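Local coordinates for protein aminotransferase (Neisseria meningitidis Z2491, PDB 3JTX) that probably transfers amino groups between amino acids and keto acids, using pyridoxal phosphate bound covalently to a lysine as cofactor, at residues E305-F318 and V378-V392. Residues are numbered along the deposited sequence; the frame is centred on the assembly and turned at random.
Sequences EKFERVIPILQQVF and VADVATCVKAAEDIV
V385 lays CG2 over the centre of one face of the R309 guanidinium, 3.7 Å above its plane, while V381 CG2 approaches the same group obliquely, 3.6 Å from R309 NH1. The bend at chi3 (62°) lays the end of the arginine across V385 and brings NH1 to V381. V317, its own neighbour in the chain, puts CG1 over one face of the F318 ring, and from the other helix I391 CG2 comes to it obliquely, 3.8 Å from F318 CE2. Helix 305-314 and helix 381-392 run side by side in the same direction, axes 9.0 Å apart and 4° from parallel. I313 is a knob in the hole formed by V385, A388, E389 and V392: its CG2 lies 3.8 Å from A388 CB, and CD1 reaches V385. V310 CG1 and L314 CD2 close on the methyl of the same alanine. V392 ends the row, CG1 on V317 and CG2 beside the I313 carbonyl. At the other end K306, passing V381 and C384, donates from NZ to A379 O at 2.8 Å, from 41° above the carbonyl plane, and weakly to V378 O; L377 O and H42 also bind NZ. V310 and L314 also touch strand 328-332, whereas I391 turns to helix 338-349, so the pair joins different parts of the C-terminal region of this class I/II aminotransferase fold. The carbonyls round NZ would probably offset the cost of burying a positive charge close to the start of helix 381-392, whose dipole would if anything oppose it.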
ATOM      1  N   GLU A 305     -24.818 -22.880   8.097  1.00 21.03           N
ATOM      2  CA  GLU A 305     -24.914 -24.324   8.325  1.00 21.42           C
ATOM      3  C   GLU A 305     -24.001 -24.714   9.483  1.00 20.47           C
ATOM      4  O   GLU A 305     -24.401 -25.429  10.391  1.00 20.40           O
ATOM      5  CB  GLU A 305     -24.528 -25.074   7.047  1.00 21.87           C
ATOM      6  CG  GLU A 305     -24.610 -26.584   7.146  1.00 25.55           C
ATOM      7  CD  GLU A 305     -24.108 -27.308   5.890  1.00 29.47           C
ATOM      8  OE1 GLU A 305     -23.454 -26.669   5.022  1.00 31.58           O
ATOM      9  OE2 GLU A 305     -24.355 -28.532   5.795  1.00 31.34           O
ATOM     10  N   LYS A 306     -22.772 -24.205   9.476  1.00 19.52           N
ATOM     11  CA  LYS A 306     -21.834 -24.521  10.545  1.00 19.33           C
ATOM     12  C   LYS A 306     -22.371 -24.115  11.927  1.00 18.85           C
ATOM     13  O   LYS A 306     -22.346 -24.913  12.864  1.00 18.91           O
ATOM     14  CB  LYS A 306     -20.483 -23.830  10.309  1.00 18.86           C
ATOM     15  CG  LYS A 306     -19.752 -24.290   9.052  1.00 19.71           C
ATOM     16  CD  LYS A 306     -18.427 -23.564   8.883  1.00 19.03           C
ATOM     17  CE  LYS A 306     -18.048 -23.363   7.418  1.00 18.44           C
ATOM     18  NZ  LYS A 306     -16.699 -22.721   7.312  1.00 17.14           N
ATOM     19  N   PHE A 307     -22.832 -22.869  12.049  1.00 18.70           N
ATOM     20  CA  PHE A 307     -23.316 -22.344  13.329  1.00 18.68           C
ATOM     21  C   PHE A 307     -24.584 -23.066  13.790  1.00 19.26           C
ATOM     22  O   PHE A 307     -24.738 -23.339  14.976  1.00 19.22           O
ATOM     23  CB  PHE A 307     -23.586 -20.842  13.249  1.00 18.71           C
ATOM     24  CG  PHE A 307     -22.370 -19.992  13.484  1.00 18.71           C
ATOM     25  CD1 PHE A 307     -22.027 -19.595  14.764  1.00 20.54           C
ATOM     26  CD2 PHE A 307     -21.578 -19.598  12.431  1.00 21.52           C
ATOM     27  CE1 PHE A 307     -20.911 -18.810  14.988  1.00 22.11           C
ATOM     28  CE2 PHE A 307     -20.461 -18.809  12.637  1.00 23.61           C
ATOM     29  CZ  PHE A 307     -20.126 -18.413  13.929  1.00 23.25           C
ATOM     30  N   GLU A 308     -25.484 -23.352  12.844  1.00 19.52           N
ATOM     31  CA  GLU A 308     -26.721 -24.055  13.126  1.00 20.40           C
ATOM     32  C   GLU A 308     -26.483 -25.384  13.829  1.00 20.10           C
ATOM     33  O   GLU A 308     -27.271 -25.777  14.672  1.00 19.59           O
ATOM     34  CB  GLU A 308     -27.494 -24.331  11.834  1.00 21.28           C
ATOM     35  CG  GLU A 308     -28.426 -23.236  11.454  1.00 24.03           C
ATOM     36  CD  GLU A 308     -29.089 -23.466  10.103  1.00 28.34           C
ATOM     37  OE1 GLU A 308     -28.798 -24.498   9.438  1.00 29.94           O
ATOM     38  OE2 GLU A 308     -29.894 -22.593   9.712  1.00 31.32           O
ATOM     39  N   ARG A 309     -25.395 -26.064  13.466  1.00 19.73           N
ATOM     40  CA  ARG A 309     -25.070 -27.369  14.025  1.00 19.70           C
ATOM     41  C   ARG A 309     -24.167 -27.273  15.257  1.00 19.06           C
ATOM     42  O   ARG A 309     -24.361 -28.011  16.226  1.00 18.23           O
ATOM     43  CB  ARG A 309     -24.436 -28.238  12.945  1.00 19.99           C
ATOM     44  CG  ARG A 309     -25.371 -28.443  11.750  1.00 22.82           C
ATOM     45  CD  ARG A 309     -24.794 -29.365  10.689  1.00 27.12           C
ATOM     46  NE  ARG A 309     -24.544 -30.713  11.206  1.00 31.04           N
ATOM     47  CZ  ARG A 309     -23.823 -31.652  10.587  1.00 31.84           C
ATOM     48  NH1 ARG A 309     -23.284 -31.426   9.389  1.00 32.12           N
ATOM     49  NH2 ARG A 309     -23.648 -32.832  11.173  1.00 33.24           N
ATOM     50  N   VAL A 310     -23.207 -26.347  15.235  1.00 17.89           N
ATOM     51  CA  VAL A 310     -22.232 -26.207  16.317  1.00 17.24           C
ATOM     52  C   VAL A 310     -22.818 -25.607  17.607  1.00 17.24           C
ATOM     53  O   VAL A 310     -22.511 -26.077  18.702  1.00 16.38           O
ATOM     54  CB  VAL A 310     -20.995 -25.368  15.857  1.00 17.21           C
ATOM     55  CG1 VAL A 310     -20.116 -25.001  17.034  1.00 17.08           C
ATOM     56  CG2 VAL A 310     -20.204 -26.115  14.796  1.00 15.14           C
ATOM     57  N   ILE A 311     -23.631 -24.553  17.494  1.00 16.84           N
ATOM     58  CA  ILE A 311     -24.113 -23.866  18.692  1.00 16.43           C
ATOM     59  C   ILE A 311     -24.884 -24.823  19.614  1.00 16.66           C
ATOM     60  O   ILE A 311     -24.571 -24.900  20.810  1.00 16.25           O
ATOM     61  CB  ILE A 311     -24.931 -22.590  18.362  1.00 16.15           C
ATOM     62  CG1 ILE A 311     -24.018 -21.499  17.796  1.00 15.93           C
ATOM     63  CG2 ILE A 311     -25.683 -22.089  19.600  1.00 16.16           C
ATOM     64  CD1 ILE A 311     -22.984 -20.944  18.778  1.00 15.67           C
ATOM     65  N   PRO A 312     -25.866 -25.571  19.074  1.00 16.95           N
ATOM     66  CA  PRO A 312     -26.588 -26.496  19.966  1.00 17.32           C
ATOM     67  C   PRO A 312     -25.708 -27.604  20.561  1.00 17.16           C
ATOM     68  O   PRO A 312     -25.999 -28.083  21.660  1.00 16.65           O
ATOM     69  CB  PRO A 312     -27.704 -27.091  19.089  1.00 17.59           C
ATOM     70  CG  PRO A 312     -27.526 -26.546  17.733  1.00 17.69           C
ATOM     71  CD  PRO A 312     -26.373 -25.597  17.692  1.00 17.28           C
ATOM     72  N   ILE A 313     -24.645 -28.005  19.860  1.00 16.81           N
ATOM     73  CA  ILE A 313     -23.721 -29.004  20.422  1.00 16.77           C
ATOM     74  C   ILE A 313     -23.006 -28.387  21.630  1.00 16.80           C
ATOM     75  O   ILE A 313     -23.009 -28.959  22.718  1.00 16.07           O
ATOM     76  CB  ILE A 313     -22.704 -29.535  19.380  1.00 16.81           C
ATOM     77  CG1 ILE A 313     -23.423 -30.331  18.289  1.00 16.72           C
ATOM     78  CG2 ILE A 313     -21.670 -30.448  20.035  1.00 16.46           C
ATOM     79  CD1 ILE A 313     -22.534 -30.700  17.120  1.00 15.67           C
ATOM     80  N   LEU A 314     -22.436 -27.197  21.448  1.00 16.47           N
ATOM     81  CA  LEU A 314     -21.703 -26.545  22.534  1.00 16.67           C
ATOM     82  C   LEU A 314     -22.611 -26.212  23.724  1.00 16.96           C
ATOM     83  O   LEU A 314     -22.181 -26.257  24.887  1.00 16.88           O
ATOM     84  CB  LEU A 314     -21.008 -25.265  22.030  1.00 16.64           C
ATOM     85  CG  LEU A 314     -19.842 -25.449  21.049  1.00 15.96           C
ATOM     86  CD1 LEU A 314     -19.342 -24.069  20.570  1.00 13.89           C
ATOM     87  CD2 LEU A 314     -18.707 -26.305  21.670  1.00 13.66           C
ATOM     88  N   GLN A 315     -23.866 -25.889  23.440  1.00 17.21           N
ATOM     89  CA  GLN A 315     -24.817 -25.529  24.503  1.00 17.34           C
ATOM     90  C   GLN A 315     -25.119 -26.670  25.482  1.00 17.71           C
ATOM     91  O   GLN A 315     -25.723 -26.438  26.517  1.00 17.04           O
ATOM     92  CB  GLN A 315     -26.116 -24.986  23.905  1.00 17.37           C
ATOM     93  CG  GLN A 315     -26.007 -23.548  23.412  1.00 17.23           C
ATOM     94  CD  GLN A 315     -27.242 -23.089  22.659  1.00 17.88           C
ATOM     95  OE1 GLN A 315     -27.978 -23.900  22.091  1.00 18.51           O
ATOM     96  NE2 GLN A 315     -27.472 -21.782  22.646  1.00 15.03           N
ATOM     97  N   GLN A 316     -24.691 -27.889  25.162  1.00 18.36           N
ATOM     98  CA  GLN A 316     -24.815 -29.003  26.086  1.00 19.10           C
ATOM     99  C   GLN A 316     -24.005 -28.785  27.352  1.00 19.36           C
ATOM    100  O   GLN A 316     -24.358 -29.309  28.383  1.00 19.17           O
ATOM    101  CB  GLN A 316     -24.360 -30.309  25.434  1.00 19.53           C
ATOM    102  CG  GLN A 316     -25.265 -30.805  24.320  1.00 21.11           C
ATOM    103  CD  GLN A 316     -24.659 -31.977  23.584  1.00 23.12           C
ATOM    104  OE1 GLN A 316     -25.061 -33.109  23.784  1.00 28.04           O
ATOM    105  NE2 GLN A 316     -23.664 -31.715  22.760  1.00 25.65           N
ATOM    106  N   VAL A 317     -22.913 -28.029  27.257  1.00 19.64           N
ATOM    107  CA  VAL A 317     -21.976 -27.844  28.372  1.00 19.88           C
ATOM    108  C   VAL A 317     -21.683 -26.364  28.656  1.00 19.83           C
ATOM    109  O   VAL A 317     -21.499 -25.987  29.811  1.00 19.99           O
ATOM    110  CB  VAL A 317     -20.667 -28.629  28.094  1.00 20.16           C
ATOM    111  CG1 VAL A 317     -19.534 -28.174  28.997  1.00 21.75           C
ATOM    112  CG2 VAL A 317     -20.918 -30.137  28.259  1.00 19.99           C
ATOM    113  N   PHE A 318     -21.685 -25.526  27.620  1.00 19.34           N
ATOM    114  CA  PHE A 318     -21.259 -24.131  27.748  1.00 19.21           C
ATOM    115  C   PHE A 318     -22.402 -23.140  27.711  1.00 19.33           C
ATOM    116  O   PHE A 318     -23.455 -23.408  27.140  1.00 19.20           O
ATOM    117  CB  PHE A 318     -20.275 -23.789  26.624  1.00 18.93           C
ATOM    118  CG  PHE A 318     -19.058 -24.657  26.627  1.00 18.63           C
ATOM    119  CD1 PHE A 318     -18.031 -24.426  27.533  1.00 18.13           C
ATOM    120  CD2 PHE A 318     -18.949 -25.726  25.753  1.00 16.18           C
ATOM    121  CE1 PHE A 318     -16.919 -25.242  27.555  1.00 17.89           C
ATOM    122  CE2 PHE A 318     -17.831 -26.539  25.767  1.00 18.06           C
ATOM    123  CZ  PHE A 318     -16.818 -26.305  26.677  1.00 17.80           C
ATOM    124  N   VAL A 378     -14.154 -21.571  10.236  1.00 18.28           N
ATOM    125  CA  VAL A 378     -13.708 -21.406   8.846  1.00 18.83           C
ATOM    126  C   VAL A 378     -13.442 -22.734   8.128  1.00 19.36           C
ATOM    127  O   VAL A 378     -13.579 -22.811   6.910  1.00 19.74           O
ATOM    128  CB  VAL A 378     -12.482 -20.461   8.753  1.00 18.96           C
ATOM    129  CG1 VAL A 378     -12.889 -19.043   9.200  1.00 18.34           C
ATOM    130  CG2 VAL A 378     -11.306 -20.960   9.578  1.00 19.05           C
ATOM    131  N   ALA A 379     -13.067 -23.765   8.884  1.00 19.83           N
ATOM    132  CA  ALA A 379     -12.949 -25.119   8.359  1.00 20.07           C
ATOM    133  C   ALA A 379     -14.326 -25.634   7.928  1.00 20.44           C
ATOM    134  O   ALA A 379     -15.351 -25.004   8.221  1.00 21.02           O
ATOM    135  CB  ALA A 379     -12.347 -26.022   9.413  1.00 19.80           C
ATOM    136  N   ASP A 380     -14.368 -26.776   7.248  1.00 20.30           N
ATOM    137  CA  ASP A 380     -15.655 -27.287   6.755  1.00 21.02           C
ATOM    138  C   ASP A 380     -16.545 -27.758   7.890  1.00 20.24           C
ATOM    139  O   ASP A 380     -16.072 -27.988   9.012  1.00 20.09           O
ATOM    140  CB  ASP A 380     -15.507 -28.364   5.676  1.00 21.48           C
ATOM    141  CG  ASP A 380     -14.817 -29.630   6.158  1.00 22.42           C
ATOM    142  OD1 ASP A 380     -15.006 -30.092   7.308  1.00 22.54           O
ATOM    143  OD2 ASP A 380     -14.083 -30.177   5.328  1.00 24.58           O
ATOM    144  N   VAL A 381     -17.835 -27.864   7.584  1.00 19.49           N
ATOM    145  CA  VAL A 381     -18.852 -28.196   8.569  1.00 19.26           C
ATOM    146  C   VAL A 381     -18.562 -29.505   9.311  1.00 18.72           C
ATOM    147  O   VAL A 381     -18.705 -29.557  10.530  1.00 18.00           O
ATOM    148  CB  VAL A 381     -20.288 -28.200   7.945  1.00 19.11           C
ATOM    149  CG1 VAL A 381     -20.434 -29.282   6.882  1.00 20.06           C
ATOM    150  CG2 VAL A 381     -21.339 -28.374   9.033  1.00 19.75           C
ATOM    151  N   ALA A 382     -18.147 -30.544   8.587  1.00 18.33           N
ATOM    152  CA  ALA A 382     -17.851 -31.832   9.211  1.00 18.60           C
ATOM    153  C   ALA A 382     -16.749 -31.671  10.254  1.00 18.67           C
ATOM    154  O   ALA A 382     -16.863 -32.193  11.358  1.00 18.63           O
ATOM    155  CB  ALA A 382     -17.463 -32.896   8.161  1.00 18.42           C
ATOM    156  N   THR A 383     -15.704 -30.919   9.907  1.00 19.25           N
ATOM    157  CA  THR A 383     -14.592 -30.658  10.832  1.00 19.00           C
ATOM    158  C   THR A 383     -15.046 -29.851  12.053  1.00 18.66           C
ATOM    159  O   THR A 383     -14.652 -30.166  13.190  1.00 18.21           O
ATOM    160  CB  THR A 383     -13.441 -29.923  10.113  1.00 19.36           C
ATOM    161  OG1 THR A 383     -12.956 -30.759   9.069  1.00 20.03           O
ATOM    162  CG2 THR A 383     -12.285 -29.599  11.072  1.00 17.78           C
ATOM    163  N   CYS A 384     -15.863 -28.819  11.821  1.00 18.09           N
ATOM    164  CA  CYS A 384     -16.361 -27.967  12.915  1.00 18.41           C
ATOM    165  C   CYS A 384     -17.238 -28.735  13.904  1.00 17.79           C
ATOM    166  O   CYS A 384     -17.105 -28.568  15.122  1.00 17.98           O
ATOM    167  CB  CYS A 384     -17.157 -26.766  12.374  1.00 18.19           C
ATOM    168  SG  CYS A 384     -16.136 -25.570  11.505  1.00 19.98           S
ATOM    169  N   VAL A 385     -18.146 -29.543  13.366  1.00 17.28           N
ATOM    170  CA  VAL A 385     -19.078 -30.332  14.160  1.00 17.38           C
ATOM    171  C   VAL A 385     -18.316 -31.338  15.015  1.00 17.02           C
ATOM    172  O   VAL A 385     -18.578 -31.464  16.213  1.00 17.24           O
ATOM    173  CB  VAL A 385     -20.098 -31.063  13.252  1.00 17.28           C
ATOM    174  CG1 VAL A 385     -20.816 -32.207  14.008  1.00 16.53           C
ATOM    175  CG2 VAL A 385     -21.091 -30.057  12.701  1.00 17.95           C
ATOM    176  N   LYS A 386     -17.367 -32.038  14.403  1.00 16.89           N
ATOM    177  CA  LYS A 386     -16.524 -32.975  15.158  1.00 17.13           C
ATOM    178  C   LYS A 386     -15.723 -32.255  16.242  1.00 16.59           C
ATOM    179  O   LYS A 386     -15.578 -32.773  17.340  1.00 15.83           O
ATOM    180  CB  LYS A 386     -15.556 -33.718  14.253  1.00 16.92           C
ATOM    181  CG  LYS A 386     -14.633 -34.634  15.030  1.00 19.52           C
ATOM    182  CD  LYS A 386     -13.780 -35.498  14.134  1.00 22.54           C
ATOM    183  CE  LYS A 386     -13.102 -36.599  14.952  1.00 24.78           C
ATOM    184  NZ  LYS A 386     -12.009 -36.058  15.794  1.00 26.59           N
ATOM    185  N   ALA A 387     -15.177 -31.085  15.919  1.00 16.58           N
ATOM    186  CA  ALA A 387     -14.462 -30.286  16.921  1.00 16.51           C
ATOM    187  C   ALA A 387     -15.383 -29.943  18.103  1.00 16.33           C
ATOM    188  O   ALA A 387     -14.992 -30.093  19.265  1.00 16.74           O
ATOM    189  CB  ALA A 387     -13.884 -29.014  16.284  1.00 16.27           C
ATOM    190  N   ALA A 388     -16.616 -29.520  17.808  1.00 16.00           N
ATOM    191  CA  ALA A 388     -17.560 -29.129  18.857  1.00 16.17           C
ATOM    192  C   ALA A 388     -17.870 -30.320  19.768  1.00 16.14           C
ATOM    193  O   ALA A 388     -17.876 -30.201  20.991  1.00 16.44           O
ATOM    194  CB  ALA A 388     -18.847 -28.559  18.246  1.00 15.73           C
ATOM    195  N   GLU A 389     -18.114 -31.470  19.153  1.00 16.37           N
ATOM    196  CA  GLU A 389     -18.356 -32.711  19.887  1.00 16.35           C
ATOM    197  C   GLU A 389     -17.175 -33.101  20.772  1.00 15.97           C
ATOM    198  O   GLU A 389     -17.355 -33.472  21.923  1.00 15.38           O
ATOM    199  CB  GLU A 389     -18.674 -33.842  18.909  1.00 16.56           C
ATOM    200  CG  GLU A 389     -20.047 -33.707  18.266  1.00 18.78           C
ATOM    201  CD  GLU A 389     -20.264 -34.668  17.109  1.00 23.25           C
ATOM    202  OE1 GLU A 389     -19.289 -35.328  16.670  1.00 26.44           O
ATOM    203  OE2 GLU A 389     -21.416 -34.763  16.631  1.00 25.45           O
ATOM    204  N   ASP A 390     -15.967 -32.995  20.234  1.00 16.28           N
ATOM    205  CA  ASP A 390     -14.765 -33.335  20.984  1.00 16.55           C
ATOM    206  C   ASP A 390     -14.542 -32.366  22.144  1.00 16.47           C
ATOM    207  O   ASP A 390     -14.170 -32.794  23.235  1.00 15.81           O
ATOM    208  CB  ASP A 390     -13.540 -33.389  20.055  1.00 16.54           C
ATOM    209  CG  ASP A 390     -13.606 -34.561  19.052  1.00 17.79           C
ATOM    210  OD1 ASP A 390     -14.403 -35.496  19.267  1.00 17.31           O
ATOM    211  OD2 ASP A 390     -12.876 -34.543  18.048  1.00 17.74           O
ATOM    212  N   ILE A 391     -14.780 -31.070  21.923  1.00 16.19           N
ATOM    213  CA  ILE A 391     -14.638 -30.087  23.000  1.00 16.06           C
ATOM    214  C   ILE A 391     -15.623 -30.413  24.150  1.00 16.87           C
ATOM    215  O   ILE A 391     -15.238 -30.449  25.320  1.00 16.54           O
ATOM    216  CB  ILE A 391     -14.830 -28.629  22.493  1.00 15.67           C
ATOM    217  CG1 ILE A 391     -13.687 -28.235  21.550  1.00 15.80           C
ATOM    218  CG2 ILE A 391     -14.888 -27.633  23.663  1.00 14.53           C
ATOM    219  CD1 ILE A 391     -13.953 -26.995  20.681  1.00 13.96           C
ATOM    220  N   VAL A 392     -16.884 -30.664  23.801  1.00 17.88           N
ATOM    221  CA  VAL A 392     -17.922 -30.965  24.790  1.00 18.50           C
ATOM    222  C   VAL A 392     -17.571 -32.186  25.640  1.00 19.22           C
ATOM    223  O   VAL A 392     -17.734 -32.154  26.871  1.00 19.91           O
ATOM    224  CB  VAL A 392     -19.324 -31.136  24.126  1.00 18.28           C
ATOM    225  CG1 VAL A 392     -20.306 -31.860  25.064  1.00 17.78           C
ATOM    226  CG2 VAL A 392     -19.878 -29.780  23.688  1.00 18.18           C
TER